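Local coordinates for protein condensin complex subunit 3 (Schizosaccharomyces pombe, PDB 5OQR) that serves as a regulatory HEAT-repeat subunit of the condensin complex, which is required for converting interphase chromatin into condensed, mitotic-like chromosomes, at residues L384-T389 and L408-C413; R160-L164 and I183-T189; A591-V595 and F630-Y634; L507-S511 and N524-Y528. Numbering follows the deposited sequence.

Interaction 1: L384-T389 and L408-C413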
loop_
_atom_site.group_PDB
_atom_site.type_symbol
_atom_site.label_atom_id
_atom_site.label_comp_id
_atom_site.label_asym_id
_atom_site.label_seq_id
_atom_site.Cartn_x
_atom_site.Cartn_y
_atom_site.Cartn_z
ATOM N N LEU A 384 -31.897 -25.957 10.214
ATOM C CA LEU A 384 -30.504 -25.555 10.372
ATOM C C LEU A 384 -30.159 -25.325 11.836
ATOM O O LEU A 384 -29.050 -25.643 12.279
ATOM C CB LEU A 384 -30.235 -24.297 9.548
ATOM C CG LEU A 384 -28.815 -23.736 9.579
ATOM C CD1 LEU A 384 -27.789 -24.791 9.189
ATOM C CD2 LEU A 384 -28.728 -22.541 8.654
ATOM N N LEU A 385 -31.099 -24.777 12.607
ATOM C CA LEU A 385 -30.862 -24.582 14.032
ATOM C C LEU A 385 -30.633 -25.915 14.731
ATOM O O LEU A 385 -29.717 -26.055 15.549
ATOM C CB LEU A 385 -32.043 -23.839 14.654
ATOM C CG LEU A 385 -31.945 -23.553 16.151
ATOM C CD1 LEU A 385 -30.747 -22.675 16.454
ATOM C CD2 LEU A 385 -33.221 -22.901 16.640
ATOM N N LYS A 386 -31.464 -26.911 14.419
ATOM C CA LYS A 386 -31.262 -28.247 14.967
ATOM C C LYS A 386 -29.891 -28.788 14.592
ATOM O O LYS A 386 -29.151 -29.288 15.447
ATOM C CB LYS A 386 -32.356 -29.185 14.461
ATOM C CG LYS A 386 -33.247 -29.750 15.540
ATOM C CD LYS A 386 -34.288 -30.656 14.920
ATOM C CE LYS A 386 -35.174 -31.293 15.964
ATOM N NZ LYS A 386 -36.474 -31.704 15.369
ATOM N N SER A 387 -29.540 -28.707 13.309
ATOM C CA SER A 387 -28.243 -29.200 12.858
ATOM C C SER A 387 -27.108 -28.525 13.616
ATOM O O SER A 387 -26.195 -29.192 14.115
ATOM C CB SER A 387 -28.099 -28.976 11.353
ATOM O OG SER A 387 -26.861 -29.472 10.880
ATOM N N LEU A 388 -27.149 -27.195 13.715
ATOM C CA LEU A 388 -26.114 -26.478 14.451
ATOM C C LEU A 388 -26.134 -26.851 15.924
ATOM O O LEU A 388 -25.082 -27.088 16.529
ATOM C CB LEU A 388 -26.300 -24.971 14.275
ATOM C CG LEU A 388 -26.194 -24.459 12.838
ATOM C CD1 LEU A 388 -26.642 -23.013 12.754
ATOM C CD2 LEU A 388 -24.778 -24.608 12.320
ATOM N N THR A 389 -27.324 -26.916 16.521
ATOM C CA THR A 389 -27.434 -27.317 17.918
ATOM C C THR A 389 -26.821 -28.692 18.145
ATOM O O THR A 389 -26.234 -28.952 19.200
ATOM C CB THR A 389 -28.899 -27.314 18.349
ATOM O OG1 THR A 389 -29.492 -26.051 18.032
ATOM C CG2 THR A 389 -29.018 -27.565 19.844
ATOM N N LEU A 408 -23.652 -18.116 13.243
ATOM C CA LEU A 408 -24.851 -18.479 12.495
ATOM C C LEU A 408 -25.983 -18.891 13.426
ATOM O O LEU A 408 -27.154 -18.635 13.130
ATOM C CB LEU A 408 -24.516 -19.603 11.516
ATOM C CG LEU A 408 -25.630 -20.161 10.634
ATOM C CD1 LEU A 408 -26.239 -19.086 9.762
ATOM C CD2 LEU A 408 -25.075 -21.289 9.784
ATOM N N LEU A 409 -25.656 -19.520 14.554
ATOM C CA LEU A 409 -26.673 -19.840 15.547
ATOM C C LEU A 409 -27.376 -18.577 16.029
ATOM O O LEU A 409 -28.610 -18.505 16.043
ATOM C CB LEU A 409 -26.028 -20.582 16.717
ATOM C CG LEU A 409 -26.954 -21.419 17.596
ATOM C CD1 LEU A 409 -27.295 -22.728 16.906
ATOM C CD2 LEU A 409 -26.312 -21.670 18.946
ATOM N N ARG A 410 -26.600 -17.567 16.428
ATOM C CA ARG A 410 -27.177 -16.290 16.842
ATOM C C ARG A 410 -28.132 -15.744 15.792
ATOM O O ARG A 410 -29.219 -15.258 16.121
ATOM C CB ARG A 410 -26.057 -15.281 17.109
ATOM C CG ARG A 410 -26.525 -13.850 17.349
ATOM C CD ARG A 410 -27.345 -13.734 18.621
ATOM N NE ARG A 410 -27.868 -12.384 18.805
ATOM C CZ ARG A 410 -29.071 -11.976 18.412
ATOM N NH1 ARG A 410 -29.905 -12.811 17.806
ATOM N NH2 ARG A 410 -29.445 -10.723 18.627
ATOM N N LYS A 411 -27.737 -15.802 14.523
ATOM C CA LYS A 411 -28.570 -15.267 13.453
ATOM C C LYS A 411 -29.913 -15.980 13.369
ATOM O O LYS A 411 -30.916 -15.363 12.996
ATOM C CB LYS A 411 -27.820 -15.379 12.129
ATOM C CG LYS A 411 -28.587 -14.905 10.916
ATOM C CD LYS A 411 -27.866 -15.330 9.653
ATOM C CE LYS A 411 -28.744 -15.191 8.431
ATOM N NZ LYS A 411 -28.792 -13.793 7.922
ATOM N N LEU A 412 -29.958 -17.271 13.703
ATOM C CA LEU A 412 -31.205 -18.021 13.598
ATOM C C LEU A 412 -32.098 -17.806 14.812
ATOM O O LEU A 412 -33.327 -17.764 14.681
ATOM C CB LEU A 412 -30.908 -19.510 13.420
ATOM C CG LEU A 412 -30.056 -19.868 12.204
ATOM C CD1 LEU A 412 -29.821 -21.360 12.141
ATOM C CD2 LEU A 412 -30.705 -19.384 10.930
ATOM N N CYS A 413 -31.509 -17.678 15.996
ATOM C CA CYS A 413 -32.301 -17.439 17.192
ATOM C C CYS A 413 -33.125 -16.166 17.038
ATOM O O CYS A 413 -32.735 -15.223 16.346
ATOM C CB CYS A 413 -31.396 -17.336 18.417
ATOM S SG CYS A 413 -30.589 -18.879 18.858
#
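This is a buried, largely apolar helix-helix contact inside one HEAT repeat, the sixth of the chain, where helix 378-394 and helix 399-412 form the repeat's helical hairpin. The segment axes come within 10.0 Å and run roughly antiparallel, at 144°, as the two helices of a HEAT hairpin do. Six leucines make up most of the interface, and no hydrogen bond crosses it. Leu412 reaches over to the first helix and sets its CD1 3.6 Å from Leu384 CG and 3.6 Å from Leu388 CD1. Leu388 in turn packs its CD1 against Leu408 CG at 3.7 Å and its CB against Leu409 CD1 at 3.6 Å. Leu385 and Leu409 start out sideways, but their ends bend inward until CD1 of Leu385 lies 3.5 Å from CD1 of Leu409, where the backbones are also closest (CA to CA 6.5 Å). The leucine layer continues into the neighbouring helices: Leu408 also touches Leu367 and Leu371 of helix 356-372, and Leu385 touches Leu422 of helix 416-434. At the edge, Thr389 turns its hydroxyl back to its own helix, OG1 donating a very short 2.5 Å hydrogen bond to Leu385 O.

Interaction 2: R160-L164 and I183-T189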
loop_
_atom_site.group_PDB
_atom_site.type_symbol
_atom_site.label_atom_id
_atom_site.label_comp_id
_atom_site.label_asym_id
_atom_site.label_seq_id
_atom_site.Cartn_x
_atom_site.Cartn_y
_atom_site.Cartn_z
ATOM N N ARG A 160 23.341 -7.180 -17.647
ATOM C CA ARG A 160 22.067 -7.307 -16.949
ATOM C C ARG A 160 22.115 -6.644 -15.579
ATOM O O ARG A 160 21.260 -5.816 -15.247
ATOM C CB ARG A 160 21.712 -8.791 -16.829
ATOM C CG ARG A 160 20.529 -9.127 -15.928
ATOM C CD ARG A 160 20.695 -10.513 -15.327
ATOM N NE ARG A 160 20.526 -11.577 -16.313
ATOM C CZ ARG A 160 20.827 -12.854 -16.093
ATOM N NH1 ARG A 160 21.324 -13.232 -14.923
ATOM N NH2 ARG A 160 20.637 -13.755 -17.046
ATOM N N ASN A 161 23.112 -7.004 -14.764
ATOM C CA ASN A 161 23.158 -6.533 -13.383
ATOM C C ASN A 161 23.045 -5.018 -13.293
ATOM O O ASN A 161 22.519 -4.491 -12.306
ATOM C CB ASN A 161 24.451 -7.007 -12.716
ATOM C CG ASN A 161 24.539 -8.518 -12.626
ATOM O OD1 ASN A 161 23.524 -9.212 -12.626
ATOM N ND2 ASN A 161 25.760 -9.035 -12.546
ATOM N N ILE A 162 23.526 -4.301 -14.309
ATOM C CA ILE A 162 23.448 -2.845 -14.291
ATOM C C ILE A 162 22.009 -2.382 -14.465
ATOM O O ILE A 162 21.601 -1.367 -13.887
ATOM C CB ILE A 162 24.370 -2.267 -15.378
ATOM C CG1 ILE A 162 25.829 -2.543 -15.013
ATOM C CG2 ILE A 162 24.139 -0.765 -15.556
ATOM C CD1 ILE A 162 26.770 -2.424 -16.169
ATOM N N LEU A 163 21.219 -3.106 -15.257
ATOM C CA LEU A 163 19.835 -2.708 -15.481
ATOM C C LEU A 163 18.988 -2.949 -14.239
ATOM O O LEU A 163 18.188 -2.090 -13.852
ATOM C CB LEU A 163 19.278 -3.460 -16.688
ATOM C CG LEU A 163 20.039 -3.175 -17.986
ATOM C CD1 LEU A 163 19.637 -4.145 -19.082
ATOM C CD2 LEU A 163 19.818 -1.737 -18.440
ATOM N N LEU A 164 19.149 -4.109 -13.599
ATOM C CA LEU A 164 18.525 -4.328 -12.298
ATOM C C LEU A 164 18.836 -3.179 -11.351
ATOM O O LEU A 164 17.988 -2.764 -10.555
ATOM C CB LEU A 164 19.020 -5.641 -11.692
ATOM C CG LEU A 164 18.901 -6.916 -12.524
ATOM C CD1 LEU A 164 19.653 -8.045 -11.837
ATOM C CD2 LEU A 164 17.448 -7.290 -12.731
ATOM N N ILE A 183 14.358 -5.062 -20.248
ATOM C CA ILE A 183 15.222 -6.035 -19.591
ATOM C C ILE A 183 14.728 -7.450 -19.878
ATOM O O ILE A 183 13.549 -7.687 -20.169
ATOM C CB ILE A 183 15.292 -5.761 -18.079
ATOM C CG1 ILE A 183 16.265 -6.728 -17.406
ATOM C CG2 ILE A 183 13.907 -5.877 -17.447
ATOM C CD1 ILE A 183 16.775 -6.241 -16.071
ATOM N N GLU A 184 15.651 -8.407 -19.798
ATOM C CA GLU A 184 15.299 -9.800 -20.029
ATOM C C GLU A 184 14.422 -10.314 -18.895
ATOM O O GLU A 184 14.535 -9.884 -17.744
ATOM C CB GLU A 184 16.554 -10.668 -20.162
ATOM C CG GLU A 184 17.095 -11.248 -18.851
ATOM C CD GLU A 184 18.274 -12.174 -19.066
ATOM O OE1 GLU A 184 19.429 -11.729 -18.881
ATOM O OE2 GLU A 184 18.043 -13.348 -19.433
ATOM N N VAL A 185 13.542 -11.250 -19.231
ATOM C CA VAL A 185 12.598 -11.823 -18.281
ATOM C C VAL A 185 13.090 -13.218 -17.920
ATOM O O VAL A 185 13.078 -14.128 -18.756
ATOM C CB VAL A 185 11.177 -11.861 -18.856
ATOM C CG1 VAL A 185 10.223 -12.546 -17.894
ATOM C CG2 VAL A 185 10.696 -10.451 -19.161
ATOM N N SER A 186 13.522 -13.389 -16.674
ATOM C CA SER A 186 13.973 -14.685 -16.191
ATOM C C SER A 186 13.944 -14.676 -14.671
ATOM O O SER A 186 13.867 -13.619 -14.040
ATOM C CB SER A 186 15.376 -15.019 -16.705
ATOM O OG SER A 186 15.809 -16.273 -16.209
ATOM N N ASN A 187 14.016 -15.877 -14.091
ATOM C CA ASN A 187 13.935 -16.014 -12.640
ATOM C C ASN A 187 14.953 -15.134 -11.931
ATOM O O ASN A 187 14.730 -14.725 -10.786
ATOM C CB ASN A 187 14.145 -17.475 -12.238
ATOM C CG ASN A 187 15.596 -17.899 -12.330
ATOM O OD1 ASN A 187 16.332 -17.448 -13.209
ATOM N ND2 ASN A 187 16.020 -18.761 -11.415
ATOM N N SER A 188 16.081 -14.845 -12.581
ATOM C CA SER A 188 17.062 -13.941 -11.990
ATOM C C SER A 188 16.548 -12.508 -11.990
ATOM O O SER A 188 16.667 -11.792 -10.989
ATOM C CB SER A 188 18.383 -14.039 -12.752
ATOM O OG SER A 188 18.193 -13.759 -14.130
ATOM N N THR A 189 15.972 -12.073 -13.109
ATOM C CA THR A 189 15.426 -10.729 -13.232
ATOM C C THR A 189 13.994 -10.620 -12.728
ATOM O O THR A 189 13.517 -9.504 -12.490
ATOM C CB THR A 189 15.472 -10.279 -14.696
ATOM O OG1 THR A 189 14.633 -11.129 -15.489
ATOM C CG2 THR A 189 16.893 -10.341 -15.234
#
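A salt bridge between Arg160 and Glu184 ties helix 158-169 to the loop that follows helix 173-182. Both bonds converge on one carboxylate oxygen: Arg160 NE donates to Glu184 OE1 at 2.8 Å and Arg160 NH2 to the same Glu184 OE1 at 3.0 Å, with the acceptor at the guanidinium edge. Ser188 OG lies over a face of that group, 3.3 Å from Arg160 NH1, at an angle too poor for a hydrogen bond. The loop is braced from within by Thr189, whose OG1 donates to Glu184 O at 2.6 Å and accepts from Ser186 N at 2.8 Å. Beneath the charges the contact turns apolar: Ile183 CD1 packs 3.8 Å from Leu163 CB and 3.6 Å from Leu164 CD2, while Thr189 CG2 lies 3.8 Å from Arg160 CD. Both segments belong to the fourth HEAT repeat, so the contact joins its first helix to the exit of its second, just before helix 190-195 begins.

Interaction 3: A591-V595 and F630-Y634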
loop_
_atom_site.group_PDB
_atom_site.type_symbol
_atom_site.label_atom_id
_atom_site.label_comp_id
_atom_site.label_asym_id
_atom_site.label_seq_id
_atom_site.Cartn_x
_atom_site.Cartn_y
_atom_site.Cartn_z
ATOM N N ALA A 591 -3.999 5.023 19.278
ATOM C CA ALA A 591 -4.595 5.635 18.095
ATOM C C ALA A 591 -6.115 5.678 18.195
ATOM O O ALA A 591 -6.733 6.715 17.939
ATOM C CB ALA A 591 -4.162 4.876 16.843
ATOM N N LYS A 592 -6.742 4.555 18.560
ATOM C CA LYS A 592 -8.201 4.531 18.603
ATOM C C LYS A 592 -8.745 5.274 19.816
ATOM O O LYS A 592 -9.817 5.882 19.732
ATOM C CB LYS A 592 -8.730 3.093 18.572
ATOM C CG LYS A 592 -7.903 2.065 19.314
ATOM C CD LYS A 592 -8.593 0.710 19.370
ATOM C CE LYS A 592 -8.643 0.041 18.003
ATOM N NZ LYS A 592 -9.383 -1.250 18.057
ATOM N N LEU A 593 -8.030 5.253 20.942
ATOM C CA LEU A 593 -8.455 6.047 22.089
ATOM C C LEU A 593 -8.471 7.537 21.767
ATOM O O LEU A 593 -9.327 8.272 22.271
ATOM C CB LEU A 593 -7.543 5.784 23.287
ATOM C CG LEU A 593 -7.646 4.428 23.982
ATOM C CD1 LEU A 593 -6.639 4.346 25.111
ATOM C CD2 LEU A 593 -9.048 4.188 24.514
ATOM N N LEU A 594 -7.541 8.001 20.931
ATOM C CA LEU A 594 -7.514 9.413 20.560
ATOM C C LEU A 594 -8.667 9.758 19.626
ATOM O O LEU A 594 -9.414 10.712 19.873
ATOM C CB LEU A 594 -6.170 9.756 19.912
ATOM C CG LEU A 594 -5.111 10.433 20.789
ATOM C CD1 LEU A 594 -4.978 9.769 22.147
ATOM C CD2 LEU A 594 -3.772 10.419 20.079
ATOM N N VAL A 595 -8.829 8.995 18.548
ATOM C CA VAL A 595 -9.864 9.303 17.566
ATOM C C VAL A 595 -11.253 9.108 18.161
ATOM O O VAL A 595 -12.153 9.928 17.948
ATOM C CB VAL A 595 -9.671 8.440 16.306
ATOM C CG1 VAL A 595 -10.786 8.695 15.305
ATOM C CG2 VAL A 595 -8.320 8.723 15.678
ATOM N N PHE A 630 -3.260 6.526 11.050
ATOM C CA PHE A 630 -3.896 7.309 12.103
ATOM C C PHE A 630 -3.619 8.799 11.942
ATOM O O PHE A 630 -4.543 9.619 11.983
ATOM C CB PHE A 630 -3.420 6.815 13.469
ATOM C CG PHE A 630 -3.455 7.866 14.541
ATOM C CD1 PHE A 630 -2.330 8.624 14.819
ATOM C CD2 PHE A 630 -4.606 8.093 15.272
ATOM C CE1 PHE A 630 -2.355 9.591 15.799
ATOM C CE2 PHE A 630 -4.636 9.058 16.256
ATOM C CZ PHE A 630 -3.510 9.808 16.519
ATOM N N PHE A 631 -2.350 9.174 11.767
ATOM C CA PHE A 631 -2.001 10.593 11.750
ATOM C C PHE A 631 -2.791 11.377 10.713
ATOM O O PHE A 631 -3.349 12.431 11.060
ATOM C CB PHE A 631 -0.490 10.754 11.546
ATOM C CG PHE A 631 0.323 10.490 12.783
ATOM C CD1 PHE A 631 0.112 11.223 13.936
ATOM C CD2 PHE A 631 1.302 9.515 12.791
ATOM C CE1 PHE A 631 0.853 10.983 15.074
ATOM C CE2 PHE A 631 2.049 9.270 13.927
ATOM C CZ PHE A 631 1.823 10.007 15.070
ATOM N N PRO A 632 -2.898 10.944 9.456
ATOM C CA PRO A 632 -3.746 11.695 8.516
ATOM C C PRO A 632 -5.205 11.744 8.936
ATOM O O PRO A 632 -5.854 12.786 8.793
ATOM C CB PRO A 632 -3.558 10.935 7.194
ATOM C CG PRO A 632 -2.293 10.187 7.354
ATOM C CD PRO A 632 -2.202 9.830 8.795
ATOM N N VAL A 633 -5.742 10.636 9.449
ATOM C CA VAL A 633 -7.143 10.599 9.862
ATOM C C VAL A 633 -7.372 11.550 11.028
ATOM O O VAL A 633 -8.356 12.299 11.061
ATOM C CB VAL A 633 -7.552 9.156 10.219
ATOM C CG1 VAL A 633 -8.850 9.123 11.025
ATOM C CG2 VAL A 633 -7.705 8.337 8.960
ATOM N N TYR A 634 -6.473 11.521 12.009
ATOM C CA TYR A 634 -6.619 12.371 13.185
ATOM C C TYR A 634 -6.368 13.832 12.836
ATOM O O TYR A 634 -7.167 14.710 13.178
ATOM C CB TYR A 634 -5.661 11.893 14.274
ATOM C CG TYR A 634 -5.702 12.681 15.560
ATOM C CD1 TYR A 634 -4.781 13.689 15.806
ATOM C CD2 TYR A 634 -6.647 12.407 16.538
ATOM C CE1 TYR A 634 -4.805 14.407 16.982
ATOM C CE2 TYR A 634 -6.678 13.120 17.719
ATOM C CZ TYR A 634 -5.754 14.118 17.935
ATOM O OH TYR A 634 -5.781 14.831 19.108
#
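Phe630 points its ring into one turn of helix 580-597, with its CD2 3.6 Å from Ala591 CB, its CZ 3.6 Å from Leu594 CD2 and its CE2 3.7 Å from Val595 CG2, this last methyl meeting the ring edge. One turn on, Tyr634 repeats the approach: its CE2 lies 4.0 Å from Leu594 CB, and Val595 CG2 again meets the ring edge, 4.1 Å from Tyr634 CD2. Leu594 and Val595 thus each touch both aromatic rings, and the interface is held by apolar packing without a hydrogen bond across it. The Tyr634 hydroxyl is hydrogen-bonded to Asp601 instead. The segments run almost exactly parallel, at 3° with axes 10.7 Å apart, and CA distances of 6.3 Å for both Ala591-Phe630 and Val595-Tyr634 reveal that they stay in step. Such parallel pairing fits equivalent helices of successive hairpins in an alpha-solenoid. Helix 601-613 packs on both through Leu605 and Leu608, while Ala591 and Val595 also touch the condensin subunit 2 chain beside helix 580-597.

Interaction 4: L507-S511 and N524-Y528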
loop_
_atom_site.group_PDB
_atom_site.type_symbol
_atom_site.label_atom_id
_atom_site.label_comp_id
_atom_site.label_asym_id
_atom_site.label_seq_id
_atom_site.Cartn_x
_atom_site.Cartn_y
_atom_site.Cartn_z
ATOM N N LEU A 507 -9.175 -15.567 30.827
ATOM C CA LEU A 507 -9.080 -14.112 30.890
ATOM C C LEU A 507 -9.731 -13.462 29.677
ATOM O O LEU A 507 -10.417 -12.445 29.809
ATOM C CB LEU A 507 -7.618 -13.685 31.010
ATOM C CG LEU A 507 -7.038 -13.744 32.424
ATOM C CD1 LEU A 507 -5.533 -13.623 32.383
ATOM C CD2 LEU A 507 -7.630 -12.650 33.295
ATOM N N GLU A 508 -9.523 -14.029 28.487
ATOM C CA GLU A 508 -10.208 -13.521 27.304
ATOM C C GLU A 508 -11.719 -13.591 27.477
ATOM O O GLU A 508 -12.443 -12.689 27.043
ATOM C CB GLU A 508 -9.774 -14.304 26.068
ATOM C CG GLU A 508 -8.276 -14.289 25.815
ATOM C CD GLU A 508 -7.879 -15.147 24.631
ATOM O OE1 GLU A 508 -8.107 -14.719 23.481
ATOM O OE2 GLU A 508 -7.351 -16.258 24.852
ATOM N N CYS A 509 -12.215 -14.657 28.111
ATOM C CA CYS A 509 -13.644 -14.758 28.380
ATOM C C CYS A 509 -14.084 -13.718 29.400
ATOM O O CYS A 509 -15.138 -13.093 29.244
ATOM C CB CYS A 509 -13.991 -16.163 28.878
ATOM S SG CYS A 509 -13.888 -17.461 27.641
ATOM N N LEU A 510 -13.293 -13.528 30.456
ATOM C CA LEU A 510 -13.622 -12.521 31.456
ATOM C C LEU A 510 -13.673 -11.130 30.839
ATOM O O LEU A 510 -14.539 -10.320 31.187
ATOM C CB LEU A 510 -12.604 -12.572 32.592
ATOM C CG LEU A 510 -12.714 -11.498 33.674
ATOM C CD1 LEU A 510 -14.119 -11.410 34.232
ATOM C CD2 LEU A 510 -11.727 -11.785 34.781
ATOM N N SER A 511 -12.762 -10.839 29.911
ATOM C CA SER A 511 -12.738 -9.526 29.277
ATOM C C SER A 511 -14.050 -9.240 28.563
ATOM O O SER A 511 -14.619 -8.151 28.698
ATOM C CB SER A 511 -11.566 -9.439 28.300
ATOM O OG SER A 511 -10.332 -9.647 28.961
ATOM N N ASN A 524 -12.562 -5.105 37.747
ATOM C CA ASN A 524 -11.490 -5.971 37.274
ATOM C C ASN A 524 -10.329 -5.217 36.642
ATOM O O ASN A 524 -9.365 -5.856 36.210
ATOM C CB ASN A 524 -12.046 -6.986 36.272
ATOM C CG ASN A 524 -12.755 -8.138 36.951
ATOM O OD1 ASN A 524 -12.220 -8.751 37.872
ATOM N ND2 ASN A 524 -13.970 -8.431 36.509
ATOM N N VAL A 525 -10.386 -3.886 36.576
ATOM C CA VAL A 525 -9.236 -3.117 36.095
ATOM C C VAL A 525 -7.970 -3.486 36.865
ATOM O O VAL A 525 -6.940 -3.743 36.230
ATOM C CB VAL A 525 -9.541 -1.620 36.132
ATOM C CG1 VAL A 525 -8.273 -0.798 35.914
ATOM C CG2 VAL A 525 -10.570 -1.256 35.078
ATOM N N PRO A 526 -7.969 -3.520 38.200
ATOM C CA PRO A 526 -6.739 -3.899 38.915
ATOM C C PRO A 526 -6.147 -5.214 38.447
ATOM O O PRO A 526 -4.920 -5.346 38.372
ATOM C CB PRO A 526 -7.201 -3.971 40.377
ATOM C CG PRO A 526 -8.362 -3.053 40.450
ATOM C CD PRO A 526 -9.053 -3.144 39.124
ATOM N N LEU A 527 -6.991 -6.196 38.130
ATOM C CA LEU A 527 -6.489 -7.489 37.677
ATOM C C LEU A 527 -5.715 -7.347 36.375
ATOM O O LEU A 527 -4.596 -7.854 36.244
ATOM C CB LEU A 527 -7.653 -8.465 37.509
ATOM C CG LEU A 527 -7.303 -9.854 36.971
ATOM C CD1 LEU A 527 -6.388 -10.589 37.934
ATOM C CD2 LEU A 527 -8.562 -10.643 36.723
ATOM N N TYR A 528 -6.298 -6.657 35.395
ATOM C CA TYR A 528 -5.647 -6.519 34.100
ATOM C C TYR A 528 -4.426 -5.612 34.154
ATOM O O TYR A 528 -3.563 -5.711 33.276
ATOM C CB TYR A 528 -6.655 -6.009 33.074
ATOM C CG TYR A 528 -7.674 -7.062 32.721
ATOM C CD1 TYR A 528 -8.949 -7.031 33.259
ATOM C CD2 TYR A 528 -7.343 -8.107 31.872
ATOM C CE1 TYR A 528 -9.876 -8.002 32.946
ATOM C CE2 TYR A 528 -8.259 -9.082 31.553
ATOM C CZ TYR A 528 -9.522 -9.028 32.091
ATOM O OH TYR A 528 -10.434 -10.002 31.767
#
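Tyr528, with 82 Å² buried, and Leu510, with 54 Å², dominate this contact between helix 500-514 and helix 518-534, and Leu507 adds 36 Å². The tyrosine spans a gap that is wide for packed helices, the segment axes being 12.1 Å apart and crossing at -145°, with CA atoms no closer than 8.8 Å (Ser511 to Asn524). Its hydroxyl reaches the backbone of the other helix, where Tyr528 OH donates a 3.1 Å hydrogen bond to Leu507 O. Leu510 lies against the same phenol end, its CG 3.3 Å from Tyr528 OH, and places CD2 3.9 Å from Leu527 CD2. Leu507 bends its end inward, bringing CD2 to 4.0 Å from Tyr528 CE2 and 4.1 Å from Leu527 CD2. The two helices fall in the seventh and eighth HEAT repeats, so the contact helps join consecutive repeats; Thr546 of helix 537-554 touches Tyr528 and is hydrogen-bonded to Ser511. Leu507 O already accepts from Ser511 N at 2.8 Å and from Ser511 OG at 2.9 Å. The tyrosine is thus a further donor to a helical carbonyl, a directional polar link beside the leucine packing that ties the second helix to the backbone of the first.

Overall arrangement
Along the chain the contacts come in the order 2, 1, 4, 3, in series and without touching. Interaction 2 lies far from the others, its centre about 57 Å from interaction 1, about 56 Å from interaction 4 and about 43 Å from interaction 3, and across the chain's centre from interactions 3 and 4. Interactions 3 and 4, both in the C-terminal family region, are the closest pair: about 26 Å between centres and about 12 Å between nearest atoms. Interaction 1 follows at about 30 Å from interaction 4, centre to centre. Interactions 1 and 2 each lie within a repeat, whereas interaction 4 joins two repeats. The condensin subunit 2 chain reaches only interactions 3 and 4, consistent with the kleisin following this part of the solenoid.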